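Local coordinates for KaiC-like domain-containing protein (Pyrococcus horikoshii, PDB 3BS4) that is of unknown function but has a KaiC-like domain, of the RecA-related ATPase family, and binds an unidentified peptide in the crystal, at residues E6-E9 with L10-E13. Numbering follows the deposited sequence.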
ATOM      1  N   GLU A   6     -13.477  -3.483  -1.169  1.00 23.09           N
ATOM      2  CA  GLU A   6     -14.086  -2.962   0.070  1.00 24.74           C
ATOM      3  C   GLU A   6     -14.905  -1.686  -0.137  1.00 25.19           C
ATOM      4  O   GLU A   6     -15.274  -0.995   0.826  1.00 25.59           O
ATOM      5  CB  GLU A   6     -13.044  -2.772   1.182  1.00 24.88           C
ATOM      6  CG  GLU A   6     -12.237  -4.034   1.496  1.00 26.24           C
ATOM      7  CD  GLU A   6     -13.070  -5.165   2.087  1.00 28.48           C
ATOM      8  OE1 GLU A   6     -14.095  -4.898   2.759  1.00 29.93           O
ATOM      9  OE2 GLU A   6     -12.680  -6.331   1.896  1.00 30.38           O
ATOM     10  N   ILE A   7     -15.178  -1.398  -1.406  1.00 25.98           N
ATOM     11  CA  ILE A   7     -15.992  -0.276  -1.832  1.00 27.16           C
ATOM     12  C   ILE A   7     -16.905  -0.855  -2.902  1.00 27.12           C
ATOM     13  O   ILE A   7     -16.443  -1.284  -3.959  1.00 26.89           O
ATOM     14  CB  ILE A   7     -15.121   0.871  -2.383  1.00 27.18           C
ATOM     15  CG1 ILE A   7     -14.214   1.413  -1.265  1.00 27.66           C
ATOM     16  CG2 ILE A   7     -15.992   1.993  -2.978  1.00 27.71           C
ATOM     17  CD1 ILE A   7     -13.177   2.429  -1.733  1.00 27.58           C
ATOM     18  N   GLU A   8     -18.200  -0.900  -2.595  1.00 28.09           N
ATOM     19  CA  GLU A   8     -19.170  -1.621  -3.414  1.00 29.03           C
ATOM     20  C   GLU A   8     -19.229  -1.119  -4.855  1.00 28.26           C
ATOM     21  O   GLU A   8     -19.350  -1.906  -5.800  1.00 28.15           O
ATOM     22  CB  GLU A   8     -20.555  -1.554  -2.759  1.00 29.79           C
ATOM     23  CG  GLU A   8     -21.628  -2.385  -3.470  1.00 33.97           C
ATOM     24  CD  GLU A   8     -21.554  -3.887  -3.175  1.00 39.42           C
ATOM     25  OE1 GLU A   8     -20.569  -4.358  -2.545  1.00 41.35           O
ATOM     26  OE2 GLU A   8     -22.505  -4.599  -3.578  1.00 41.07           O
ATOM     27  N   GLU A   9     -19.123   0.198  -5.027  1.00 27.66           N
ATOM     28  CA  GLU A   9     -19.161   0.788  -6.361  1.00 27.59           C
ATOM     29  C   GLU A   9     -18.027   0.293  -7.257  1.00 26.74           C
ATOM     30  O   GLU A   9     -18.215   0.089  -8.448  1.00 26.43           O
ATOM     31  CB  GLU A   9     -19.152   2.313  -6.265  1.00 28.34           C
ATOM     32  CG  GLU A   9     -20.475   2.880  -5.751  1.00 32.74           C
ATOM     33  CD  GLU A   9     -21.517   3.055  -6.854  1.00 38.09           C
ATOM     34  OE1 GLU A   9     -21.443   2.365  -7.901  1.00 40.21           O
ATOM     35  OE2 GLU A   9     -22.429   3.895  -6.675  1.00 41.34           O
ATOM     36  N   LEU A  10     -16.846   0.097  -6.676  1.00 25.73           N
ATOM     37  CA  LEU A  10     -15.736  -0.456  -7.433  1.00 25.27           C
ATOM     38  C   LEU A  10     -15.953  -1.926  -7.796  1.00 25.40           C
ATOM     39  O   LEU A  10     -15.750  -2.328  -8.949  1.00 25.13           O
ATOM     40  CB  LEU A  10     -14.416  -0.275  -6.677  1.00 25.09           C
ATOM     41  CG  LEU A  10     -13.885   1.152  -6.546  1.00 24.56           C
ATOM     42  CD1 LEU A  10     -12.615   1.147  -5.695  1.00 23.66           C
ATOM     43  CD2 LEU A  10     -13.601   1.788  -7.912  1.00 26.46           C
ATOM     44  N   ASP A  11     -16.362  -2.728  -6.813  1.00 25.42           N
ATOM     45  CA  ASP A  11     -16.690  -4.132  -7.085  1.00 26.25           C
ATOM     46  C   ASP A  11     -17.714  -4.237  -8.229  1.00 27.38           C
ATOM     47  O   ASP A  11     -17.546  -5.038  -9.145  1.00 27.48           O
ATOM     48  CB  ASP A  11     -17.238  -4.821  -5.835  1.00 26.31           C
ATOM     49  CG  ASP A  11     -16.166  -5.093  -4.788  1.00 26.07           C
ATOM     50  OD1 ASP A  11     -14.964  -4.844  -5.064  1.00 24.41           O
ATOM     51  OD2 ASP A  11     -16.528  -5.552  -3.677  1.00 26.83           O
ATOM     52  N   ARG A  12     -18.745  -3.398  -8.185  1.00 28.80           N
ATOM     53  CA  ARG A  12     -19.810  -3.445  -9.196  1.00 31.19           C
ATOM     54  C   ARG A  12     -19.358  -2.988 -10.579  1.00 31.00           C
ATOM     55  O   ARG A  12     -19.646  -3.647 -11.581  1.00 31.96           O
ATOM     56  CB  ARG A  12     -21.026  -2.636  -8.745  1.00 31.08           C
ATOM     57  CG  ARG A  12     -22.295  -2.922  -9.567  1.00 33.69           C
ATOM     58  CD  ARG A  12     -23.523  -2.170  -9.059  1.00 34.34           C
ATOM     59  NE  ARG A  12     -23.495  -1.932  -7.612  1.00 41.02           N
ATOM     60  CZ  ARG A  12     -23.300  -0.738  -7.049  1.00 43.57           C
ATOM     61  NH1 ARG A  12     -23.124   0.344  -7.798  1.00 45.32           N
ATOM     62  NH2 ARG A  12     -23.290  -0.623  -5.727  1.00 46.30           N
ATOM     63  N   GLU A  13     -18.649  -1.862 -10.637  1.00 30.96           N
ATOM     64  CA  GLU A  13     -18.342  -1.220 -11.913  1.00 30.82           C
ATOM     65  C   GLU A  13     -17.106  -1.744 -12.619  1.00 30.40           C
ATOM     66  O   GLU A  13     -17.086  -1.824 -13.841  1.00 30.74           O
ATOM     67  CB  GLU A  13     -18.255   0.305 -11.752  1.00 31.29           C
ATOM     68  CG  GLU A  13     -19.534   0.961 -11.241  1.00 33.31           C
ATOM     69  CD  GLU A  13     -20.741   0.767 -12.154  1.00 35.70           C
ATOM     70  OE1 GLU A  13     -20.574   0.591 -13.378  1.00 36.40           O
ATOM     71  OE2 GLU A  13     -21.872   0.805 -11.634  1.00 38.82           O
TER
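E9 and R12 meet through their torsions: R12 leaves the backbone with CG anti to its own N, runs out extended and turns at chi3 (-31°), while E9 bends at chi2. Side by side and pointing the same way, they form an i to i+3 salt bridge, R12 NH1 lying 2.6 Å from E9 OE1. The carboxylate and guanidinium planes are turned 64° apart. The hydrogen bond within the bridge is weak, with an N-H...O angle of 120°. R12 NH2 also rests 3.3 Å from E8 CG, crossing that chain at about a right angle. These pairs line the first turns of helix 8-14, which lies beside strands 238-244 and 247-252 at the end of the mixed sheet. I7 is the N-cap residue of this helix, and I7 O accepts D11 N at 3.2 Å; R12 N to E8 O and E13 N to E9 O are the next i to i+4 hydrogen bonds. With an alanine in place of E9, the R12 guanidinium would lose its salt-bridge partner and would probably turn more freely. E13 OE2 stands 4.1 Å from E9 OE1, a like-charge approach probably eased by R12 on one carboxylate and R252 on the other. On the side facing the sheet, I7 CB meets L10 CD1 at 4.2 Å, and both side chains pack on L250.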